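Side-chain contacts in Myo-inositol-1-phosphate synthase-related protein (PDB 3CIN), which is related to the myo-inositol-1-phosphate synthases and binds nicotinamide-adenine-dinucleotide and a magnesium ion: residues P196-N201 with K269-S274; T354-N359 with A369-I374; A360-N365 with E381-W386. All coordinates share one frame; numbering follows the deposited sequence.

Contact 1: P196-N201 with K269-S274. With MG (magnesium ion), chain E.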
loop_
_atom_site.group_PDB
_atom_site.type_symbol
_atom_site.label_atom_id
_atom_site.label_comp_id
_atom_site.label_asym_id
_atom_site.label_seq_id
_atom_site.Cartn_x
_atom_site.Cartn_y
_atom_site.Cartn_z
ATOM N N PRO A 196 28.395 3.410 2.937
ATOM C CA PRO A 196 28.402 4.238 1.735
ATOM C C PRO A 196 29.724 4.819 1.279
ATOM O O PRO A 196 29.911 5.097 0.093
ATOM C CB PRO A 196 27.352 5.319 2.029
ATOM C CG PRO A 196 26.506 4.793 3.097
ATOM C CD PRO A 196 27.420 3.910 3.923
ATOM N N THR A 197 30.649 5.029 2.206
ATOM C CA THR A 197 31.895 5.695 1.889
ATOM C C THR A 197 32.591 5.014 0.745
ATOM O O THR A 197 32.722 3.788 0.711
ATOM C CB THR A 197 32.820 5.657 3.116
ATOM O OG1 THR A 197 32.195 6.389 4.183
ATOM C CG2 THR A 197 34.245 6.174 2.791
ATOM N N PHE A 198 32.997 5.796 -0.252
ATOM C CA PHE A 198 33.681 5.226 -1.404
ATOM C C PHE A 198 35.048 4.612 -1.014
ATOM O O PHE A 198 35.938 5.290 -0.484
ATOM C CB PHE A 198 33.981 6.277 -2.463
ATOM C CG PHE A 198 32.793 6.756 -3.266
ATOM C CD1 PHE A 198 31.479 6.484 -2.951
ATOM C CD2 PHE A 198 33.038 7.546 -4.383
ATOM C CE1 PHE A 198 30.467 6.979 -3.750
ATOM C CE2 PHE A 198 32.033 8.031 -5.132
ATOM C CZ PHE A 198 30.771 7.761 -4.827
ATOM N N ILE A 199 35.174 3.306 -1.235
ATOM C CA ILE A 199 36.446 2.612 -1.143
ATOM C C ILE A 199 36.654 1.843 -2.474
ATOM O O ILE A 199 37.546 2.154 -3.315
ATOM C CB ILE A 199 36.518 1.728 0.098
ATOM C CG1 ILE A 199 36.393 2.566 1.378
ATOM C CG2 ILE A 199 37.846 0.929 0.069
ATOM C CD1 ILE A 199 37.533 3.569 1.621
ATOM N N ALA A 200 35.751 0.891 -2.757
ATOM C CA ALA A 200 35.729 0.247 -4.080
ATOM C C ALA A 200 35.545 1.227 -5.250
ATOM O O ALA A 200 36.085 1.048 -6.327
ATOM C CB ALA A 200 34.711 -0.899 -4.140
ATOM N N ASN A 201 34.810 2.321 -4.990
ATOM C CA ASN A 201 34.535 3.360 -5.984
ATOM C C ASN A 201 35.460 4.570 -5.944
ATOM O O ASN A 201 35.249 5.562 -6.629
ATOM C CB ASN A 201 33.067 3.813 -5.834
ATOM C CG ASN A 201 32.137 2.783 -6.320
ATOM O OD1 ASN A 201 31.925 2.639 -7.539
ATOM N ND2 ASN A 201 31.561 2.031 -5.392
ATOM N N LYS A 269 26.644 14.583 -0.345
ATOM C CA LYS A 269 25.492 14.391 -1.243
ATOM C C LYS A 269 25.918 14.115 -2.706
ATOM O O LYS A 269 25.395 13.196 -3.357
ATOM C CB LYS A 269 24.574 15.641 -1.191
ATOM C CG LYS A 269 23.462 15.641 -2.228
ATOM N N GLU A 270 26.903 14.869 -3.182
ATOM C CA GLU A 270 27.453 14.681 -4.549
ATOM C C GLU A 270 27.808 13.199 -4.796
ATOM O O GLU A 270 27.654 12.661 -5.907
ATOM C CB GLU A 270 28.706 15.557 -4.713
ATOM C CG GLU A 270 29.239 15.718 -6.140
ATOM C CD GLU A 270 30.343 16.810 -6.257
ATOM O OE1 GLU A 270 31.010 17.100 -5.240
ATOM O OE2 GLU A 270 30.536 17.374 -7.365
ATOM N N PHE A 271 28.257 12.522 -3.739
ATOM C CA PHE A 271 28.693 11.156 -3.828
ATOM C C PHE A 271 27.683 10.130 -3.309
ATOM O O PHE A 271 27.651 9.022 -3.790
ATOM C CB PHE A 271 30.038 11.014 -3.099
ATOM C CG PHE A 271 30.981 12.145 -3.397
ATOM C CD1 PHE A 271 31.646 12.221 -4.623
ATOM C CD2 PHE A 271 31.192 13.149 -2.463
ATOM C CE1 PHE A 271 32.466 13.268 -4.916
ATOM C CE2 PHE A 271 32.018 14.207 -2.761
ATOM C CZ PHE A 271 32.645 14.266 -3.998
ATOM N N THR A 272 26.796 10.525 -2.407
ATOM C CA THR A 272 25.853 9.571 -1.857
ATOM C C THR A 272 24.560 9.491 -2.651
ATOM O O THR A 272 23.788 8.587 -2.422
ATOM C CB THR A 272 25.514 9.900 -0.420
ATOM O OG1 THR A 272 25.024 11.241 -0.320
ATOM C CG2 THR A 272 26.790 9.730 0.424
ATOM N N LYS A 273 24.374 10.371 -3.616
ATOM C CA LYS A 273 23.170 10.360 -4.482
ATOM C C LYS A 273 23.097 9.047 -5.263
ATOM O O LYS A 273 24.096 8.637 -5.804
ATOM C CB LYS A 273 23.246 11.539 -5.469
ATOM C CG LYS A 273 22.589 12.807 -4.968
ATOM C CD LYS A 273 22.661 13.909 -6.017
ATOM N N SER A 274 21.926 8.391 -5.352
ATOM C CA SER A 274 21.880 7.082 -6.060
ATOM C C SER A 274 21.951 7.347 -7.541
ATOM O O SER A 274 21.542 8.409 -7.982
ATOM C CB SER A 274 20.534 6.393 -5.749
ATOM O OG SER A 274 19.453 7.261 -6.113
HETATM MG MG MG E . 30.710 1.834 -9.578
HETATM O O HOH W 1 28.470 2.142 -8.813
HETATM O O HOH W 2 30.353 4.036 -10.239
#
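Phe-198 and Phe-271 mark the closest backbone approach, their CA atoms 8.1 Å apart, where the irregular loop 196-201, which follows strand 189-193 of the parallel sheet, passes the C-terminal end of helix 262-272. At this separation the main chains cannot bond to each other, and two aromatic side chains fill the distance. They meet at about a right angle as an offset edge-to-face pair, the edge of Phe-271 turned toward the face of Phe-198, with centroids 6.0 Å apart and planes at 77°. The Phe-271 side chain enters by its root: its CB lies 3.8 Å from Phe-198 CZ and sits off-centre above that ring in a CH-pi contact, while the ring beyond it leads away. Phe-198 CE1 also comes within 3.5 Å of the carbonyl oxygen Phe-271 O, so the far rim of the ring is pressed against the last turn of the helix. The ring of Phe-148 meets Phe-198 as well.

Within the loop, Asn-201 CB packs over one face of the Phe-198 ring, offset toward its rim. The same asparagine, with CG anti to its carbonyl carbon (chi1 -72°), gives OD1 to the magnesium ion at 2.5 Å, beside two waters and the backbone oxygens of Pro-366, Pro-368 and Glu-371. Its ND2 bonds to Asp-219 and to the backbone oxygen of Asn-365, which fixes the rotation of the amide and leaves its oxygen facing the metal. Packing alone, mainly apolar, therefore joins the two segments, while Asn-201 ties the loop to the metal.

Contact 2: T354-N359 with A369-I374; sequences TVYPVN and AEEKNI. With MG (magnesium ion), chain E.
Tyr-356, in the first turn of helix 356-362, reaches across to Glu-371 and Lys-372 on the extended loop that leads to helix 376-386. Its CB starts toward that loop, and with CG anti to the backbone nitrogen (chi1 179°) the ring is carried toward it. CG lies 4.0 Å from Glu-371 CG, which makes a CH-pi contact over the ring face. One long edge is closer still, CE1 being 3.4 Å from Glu-371 CB. The glutamate bends at chi2 and lays its carboxylate over the same ring, CD 3.9 Å above the plane near the centre and the two planes only 11° apart. At the tip, OH donates to Lys-372 O over 2.7 Å, in an almost straight line with the carbonyl bond (171°), and touches Ile-374 CG2. A water also donates to OH, at 2.7 Å, and to Glu-371 OE1, at 3.1 Å.

The hydroxyl thus both gives and receives a bond, and the water ties it to the carboxylate stacked on its own ring. Because Glu-371 holds the magnesium ion through its backbone O, at 2.3 Å, its side chain is left to pack on the tyrosine, so one residue joins metal site and helix.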
loop_
_atom_site.group_PDB
_atom_site.type_symbol
_atom_site.label_atom_id
_atom_site.label_comp_id
_atom_site.label_asym_id
_atom_site.label_seq_id
_atom_site.Cartn_x
_atom_site.Cartn_y
_atom_site.Cartn_z
ATOM N N THR A 354 39.493 -4.376 -6.918
ATOM C CA THR A 354 38.065 -4.647 -6.537
ATOM C C THR A 354 37.473 -5.665 -7.501
ATOM O O THR A 354 38.007 -5.870 -8.602
ATOM C CB THR A 354 37.205 -3.374 -6.373
ATOM O OG1 THR A 354 36.041 -3.691 -5.594
ATOM C CG2 THR A 354 36.806 -2.757 -7.653
ATOM N N VAL A 355 36.446 -6.379 -7.069
ATOM C CA VAL A 355 35.900 -7.499 -7.856
ATOM C C VAL A 355 34.417 -7.185 -8.228
ATOM O O VAL A 355 33.496 -7.504 -7.506
ATOM C CB VAL A 355 36.018 -8.824 -7.049
ATOM C CG1 VAL A 355 35.512 -10.021 -7.847
ATOM C CG2 VAL A 355 37.494 -9.038 -6.589
ATOM N N TYR A 356 34.214 -6.637 -9.433
ATOM C CA TYR A 356 32.856 -6.264 -9.862
ATOM C C TYR A 356 31.832 -7.412 -9.858
ATOM O O TYR A 356 30.720 -7.198 -9.468
ATOM C CB TYR A 356 32.915 -5.629 -11.232
ATOM C CG TYR A 356 31.581 -5.224 -11.775
ATOM C CD1 TYR A 356 30.866 -4.160 -11.198
ATOM C CD2 TYR A 356 31.028 -5.860 -12.876
ATOM C CE1 TYR A 356 29.648 -3.745 -11.761
ATOM C CE2 TYR A 356 29.796 -5.489 -13.405
ATOM C CZ TYR A 356 29.110 -4.433 -12.833
ATOM O OH TYR A 356 27.908 -3.996 -13.374
ATOM N N PRO A 357 32.197 -8.638 -10.291
ATOM C CA PRO A 357 31.202 -9.737 -10.294
ATOM C C PRO A 357 30.589 -9.980 -8.922
ATOM O O PRO A 357 29.395 -10.264 -8.845
ATOM C CB PRO A 357 32.024 -10.944 -10.761
ATOM C CG PRO A 357 33.083 -10.317 -11.657
ATOM C CD PRO A 357 33.461 -9.048 -10.960
ATOM N N VAL A 358 31.372 -9.774 -7.871
ATOM C CA VAL A 358 30.839 -9.806 -6.494
ATOM C C VAL A 358 30.063 -8.533 -6.135
ATOM O O VAL A 358 28.927 -8.578 -5.665
ATOM C CB VAL A 358 31.954 -10.077 -5.495
ATOM C CG1 VAL A 358 31.490 -9.986 -4.041
ATOM C CG2 VAL A 358 32.542 -11.502 -5.720
ATOM N N ASN A 359 30.680 -7.376 -6.346
ATOM C CA ASN A 359 30.079 -6.102 -5.989
ATOM C C ASN A 359 28.725 -5.941 -6.656
ATOM O O ASN A 359 27.811 -5.428 -6.026
ATOM C CB ASN A 359 30.958 -4.921 -6.422
ATOM C CG ASN A 359 32.324 -4.953 -5.773
ATOM O OD1 ASN A 359 32.475 -5.432 -4.621
ATOM N ND2 ASN A 359 33.270 -4.259 -6.428
ATOM N N ALA A 369 34.710 2.630 -9.871
ATOM C CA ALA A 369 33.948 3.835 -10.244
ATOM C C ALA A 369 33.466 3.777 -11.674
ATOM O O ALA A 369 32.473 4.388 -12.031
ATOM C CB ALA A 369 34.787 5.056 -10.032
ATOM N N GLU A 370 34.207 3.037 -12.495
ATOM C CA GLU A 370 33.870 2.893 -13.907
ATOM C C GLU A 370 32.802 1.845 -14.237
ATOM O O GLU A 370 32.489 1.654 -15.417
ATOM C CB GLU A 370 35.129 2.632 -14.766
ATOM C CG GLU A 370 36.329 2.077 -14.078
ATOM C CD GLU A 370 37.016 3.111 -13.186
ATOM O OE1 GLU A 370 37.278 4.270 -13.587
ATOM O OE2 GLU A 370 37.252 2.774 -12.058
ATOM N N GLU A 371 32.249 1.184 -13.221
ATOM C CA GLU A 371 31.191 0.216 -13.433
ATOM C C GLU A 371 29.966 0.709 -12.723
ATOM O O GLU A 371 30.046 1.460 -11.721
ATOM C CB GLU A 371 31.594 -1.164 -12.889
ATOM C CG GLU A 371 32.586 -1.911 -13.743
ATOM C CD GLU A 371 31.944 -2.446 -15.001
ATOM O OE1 GLU A 371 30.763 -2.111 -15.282
ATOM O OE2 GLU A 371 32.600 -3.251 -15.674
ATOM N N LYS A 372 28.813 0.237 -13.192
ATOM C CA LYS A 372 27.536 0.695 -12.693
ATOM C C LYS A 372 26.618 -0.474 -12.319
ATOM O O LYS A 372 26.946 -1.647 -12.561
ATOM C CB LYS A 372 26.839 1.598 -13.687
ATOM C CG LYS A 372 26.447 0.937 -14.944
ATOM C CD LYS A 372 25.550 1.829 -15.809
ATOM C CE LYS A 372 24.823 1.002 -16.819
ATOM N NZ LYS A 372 25.720 -0.072 -17.361
ATOM N N ASN A 373 25.492 -0.149 -11.695
ATOM C CA ASN A 373 24.514 -1.159 -11.361
ATOM C C ASN A 373 23.924 -1.783 -12.657
ATOM O O ASN A 373 23.705 -1.091 -13.638
ATOM C CB ASN A 373 23.392 -0.562 -10.558
ATOM C CG ASN A 373 23.745 -0.374 -9.115
ATOM O OD1 ASN A 373 23.851 -1.349 -8.338
ATOM N ND2 ASN A 373 23.905 0.837 -8.747
ATOM N N ILE A 374 23.623 -3.080 -12.566
ATOM C CA ILE A 374 22.903 -3.857 -13.594
ATOM C C ILE A 374 21.710 -4.527 -12.877
ATOM O O ILE A 374 21.710 -4.613 -11.657
ATOM C CB ILE A 374 23.797 -4.899 -14.286
ATOM C CG1 ILE A 374 24.469 -5.834 -13.271
ATOM C CG2 ILE A 374 24.847 -4.176 -15.139
ATOM C CD1 ILE A 374 25.194 -6.991 -13.909
HETATM MG MG MG E . 30.710 1.834 -9.578
HETATM O O HOH W 3 28.277 -3.855 -16.068
HETATM O O HOH W 2 30.353 4.036 -10.239
HETATM O O HOH W 1 28.470 2.142 -8.813
#

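Contact 3: A360-N365 with E381-W386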
loop_
_atom_site.group_PDB
_atom_site.type_symbol
_atom_site.label_atom_id
_atom_site.label_comp_id
_atom_site.label_asym_id
_atom_site.label_seq_id
_atom_site.Cartn_x
_atom_site.Cartn_y
_atom_site.Cartn_z
ATOM N N ALA A 360 28.630 -6.299 -7.922
ATOM C CA ALA A 360 27.374 -6.050 -8.653
ATOM C C ALA A 360 26.124 -6.674 -8.023
ATOM O O ALA A 360 25.002 -6.151 -8.195
ATOM C CB ALA A 360 27.523 -6.499 -10.076
ATOM N N PHE A 361 26.288 -7.811 -7.361
ATOM C CA PHE A 361 25.191 -8.459 -6.721
ATOM C C PHE A 361 24.994 -7.961 -5.295
ATOM O O PHE A 361 23.898 -7.708 -4.861
ATOM C CB PHE A 361 25.340 -9.991 -6.661
ATOM C CG PHE A 361 24.143 -10.662 -6.000
ATOM C CD1 PHE A 361 22.896 -10.660 -6.637
ATOM C CD2 PHE A 361 24.210 -11.181 -4.728
ATOM C CE1 PHE A 361 21.761 -11.188 -5.984
ATOM C CE2 PHE A 361 23.061 -11.740 -4.091
ATOM C CZ PHE A 361 21.856 -11.735 -4.740
ATOM N N TYR A 362 26.081 -7.856 -4.536
ATOM C CA TYR A 362 25.969 -7.592 -3.112
ATOM C C TYR A 362 25.897 -6.126 -2.636
ATOM O O TYR A 362 25.576 -5.849 -1.469
ATOM C CB TYR A 362 27.116 -8.324 -2.379
ATOM C CG TYR A 362 26.981 -9.815 -2.382
ATOM C CD1 TYR A 362 26.202 -10.474 -1.430
ATOM C CD2 TYR A 362 27.603 -10.573 -3.297
ATOM C CE1 TYR A 362 26.107 -11.856 -1.424
ATOM C CE2 TYR A 362 27.496 -11.950 -3.309
ATOM C CZ TYR A 362 26.730 -12.599 -2.390
ATOM O OH TYR A 362 26.650 -13.974 -2.452
ATOM N N MET A 363 26.194 -5.206 -3.542
ATOM C CA MET A 363 26.421 -3.813 -3.185
ATOM C C MET A 363 25.515 -2.954 -3.996
ATOM O O MET A 363 25.293 -3.211 -5.193
ATOM C CB MET A 363 27.860 -3.411 -3.478
ATOM C CG MET A 363 28.912 -4.183 -2.765
ATOM S SD MET A 363 28.943 -3.804 -1.020
ATOM C CE MET A 363 30.080 -5.012 -0.306
ATOM N N LYS A 364 24.990 -1.907 -3.352
ATOM C CA LYS A 364 24.208 -0.996 -4.137
ATOM C C LYS A 364 24.956 0.094 -4.839
ATOM O O LYS A 364 24.382 0.694 -5.705
ATOM C CB LYS A 364 22.977 -0.481 -3.448
ATOM C CG LYS A 364 23.123 0.073 -2.102
ATOM C CD LYS A 364 21.763 0.573 -1.656
ATOM C CE LYS A 364 21.801 1.275 -0.343
ATOM N NZ LYS A 364 21.675 0.320 0.791
ATOM N N ASN A 365 26.249 0.295 -4.552
ATOM C CA ASN A 365 27.103 1.106 -5.406
ATOM C C ASN A 365 28.291 0.282 -5.773
ATOM O O ASN A 365 29.327 0.421 -5.138
ATOM C CB ASN A 365 27.526 2.350 -4.625
ATOM C CG ASN A 365 28.385 3.299 -5.407
ATOM O OD1 ASN A 365 28.597 3.169 -6.617
ATOM N ND2 ASN A 365 28.960 4.281 -4.671
ATOM N N GLU A 381 23.532 -14.204 -11.565
ATOM C CA GLU A 381 24.024 -15.328 -12.353
ATOM C C GLU A 381 25.510 -15.167 -12.637
ATOM O O GLU A 381 26.276 -16.136 -12.561
ATOM C CB GLU A 381 23.229 -15.496 -13.636
ATOM C CG GLU A 381 21.741 -15.836 -13.357
ATOM C CD GLU A 381 21.431 -17.334 -12.984
ATOM O OE1 GLU A 381 22.117 -18.030 -12.146
ATOM O OE2 GLU A 381 20.429 -17.829 -13.569
ATOM N N LYS A 382 25.946 -13.943 -12.909
ATOM C CA LYS A 382 27.389 -13.708 -13.133
ATOM C C LYS A 382 28.265 -13.907 -11.893
ATOM O O LYS A 382 29.393 -14.358 -11.996
ATOM C CB LYS A 382 27.602 -12.314 -13.707
ATOM C CG LYS A 382 27.034 -12.167 -15.128
ATOM C CD LYS A 382 27.301 -10.756 -15.683
ATOM C CE LYS A 382 26.884 -10.593 -17.165
ATOM N NZ LYS A 382 28.012 -10.740 -18.156
ATOM N N MET A 383 27.697 -13.607 -10.734
ATOM C CA MET A 383 28.362 -13.827 -9.465
ATOM C C MET A 383 28.453 -15.327 -9.234
ATOM O O MET A 383 29.514 -15.790 -8.873
ATOM C CB MET A 383 27.612 -13.143 -8.330
ATOM C CG MET A 383 28.274 -13.208 -7.014
ATOM S SD MET A 383 27.782 -14.711 -6.116
ATOM C CE MET A 383 26.027 -14.337 -5.816
ATOM N N ARG A 384 27.382 -16.092 -9.470
ATOM C CA ARG A 384 27.504 -17.577 -9.353
ATOM C C ARG A 384 28.641 -18.116 -10.235
ATOM O O ARG A 384 29.448 -18.929 -9.800
ATOM C CB ARG A 384 26.209 -18.273 -9.663
ATOM C CG ARG A 384 25.057 -17.975 -8.690
ATOM C CD ARG A 384 23.824 -18.821 -9.014
ATOM N NE ARG A 384 24.076 -20.260 -8.912
ATOM C CZ ARG A 384 24.000 -20.963 -7.785
ATOM N NH1 ARG A 384 23.597 -20.399 -6.647
ATOM N NH2 ARG A 384 24.289 -22.252 -7.807
ATOM N N ILE A 385 28.727 -17.650 -11.473
ATOM C CA ILE A 385 29.754 -18.136 -12.377
ATOM C C ILE A 385 31.130 -17.783 -11.827
ATOM O O ILE A 385 32.012 -18.600 -11.871
ATOM C CB ILE A 385 29.585 -17.570 -13.792
ATOM C CG1 ILE A 385 28.335 -18.167 -14.441
ATOM C CG2 ILE A 385 30.819 -17.921 -14.680
ATOM C CD1 ILE A 385 27.748 -17.309 -15.604
ATOM N N TRP A 386 31.301 -16.568 -11.323
ATOM C CA TRP A 386 32.588 -16.141 -10.717
ATOM C C TRP A 386 32.987 -17.068 -9.567
ATOM O O TRP A 386 34.181 -17.409 -9.396
ATOM C CB TRP A 386 32.480 -14.698 -10.201
ATOM C CG TRP A 386 33.770 -14.191 -9.577
ATOM C CD1 TRP A 386 34.807 -13.544 -10.207
ATOM C CD2 TRP A 386 34.164 -14.339 -8.209
ATOM N NE1 TRP A 386 35.800 -13.273 -9.313
ATOM C CE2 TRP A 386 35.410 -13.723 -8.069
ATOM C CE3 TRP A 386 33.554 -14.902 -7.079
ATOM C CZ2 TRP A 386 36.107 -13.708 -6.844
ATOM C CZ3 TRP A 386 34.234 -14.880 -5.885
ATOM C CH2 TRP A 386 35.492 -14.301 -5.777
#
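Met-383 comes to Phe-361 and Tyr-362 by a chain that starts extended, CG anti to the backbone nitrogen (chi1 -175°), then bends at chi2 and again at chi3 (-67°), bringing the terminal methyl against both aromatic side chains. The result is a Met-aromatic contact joining helix 356-362, which follows the edge strand 353-354 of the parallel, Rossmann-type sheet, to helix 376-386 near the C-terminus. The backbones come close here, with the CA atoms of Phe-361 and Met-383 6.8 Å apart.

The sulfur lies at the edge of the tyrosine ring rather than over it: SD is 5.2 Å from the Tyr-362 centroid and 76° off the ring normal. The methyl does most of the touching. Met-383 CE is 3.8 Å from Phe-361 CD2 and equally far from Tyr-362 CE2. The two aromatic residues brace each other, since Phe-361 CD2 stands 3.5 Å above the Tyr-362 plane over the centre of the ring. Met-383 therefore packs against a pair of rings already in contact with each other.

All three residues are buried. The one polar tip among them, Tyr-362 OH, is hydrogen-bonded to Asp-338 of helix 328-348, whose Leu-339 and Leu-342 also pack on the tyrosine side chain. Phe-361 reaches the subunit boundary, packing on Gln-238 of the second subunit. The hydroxyl oxygen that bonds to Asp-338 also touches the methionine methyl: Met-383 CE lies 3.4 Å from Tyr-362 OH.

Contacts 1 and 2 share the magnesium ion: one brings Asn-201, the other Glu-371, and the two metal-bound waters belong to both. They also touch directly, Ala-200 CB lying 3.4 Å from Thr-354 OG1. Contact 3 stands farther from the metal, with the Tyr-362 side chain about 13 Å from it, but its segment 360-365 runs on to Asn-365 beside contact 1. Contacts 2 and 3 alternate along the chain, share helix 356-362 and have centres about 8 Å apart; Asn-373 ND2 and Lys-364 O, 3.1 Å apart, probably form a hydrogen bond between them. The bound NAD lies about 12 Å from the Phe-198 side chain and about 11 Å from that of Tyr-362.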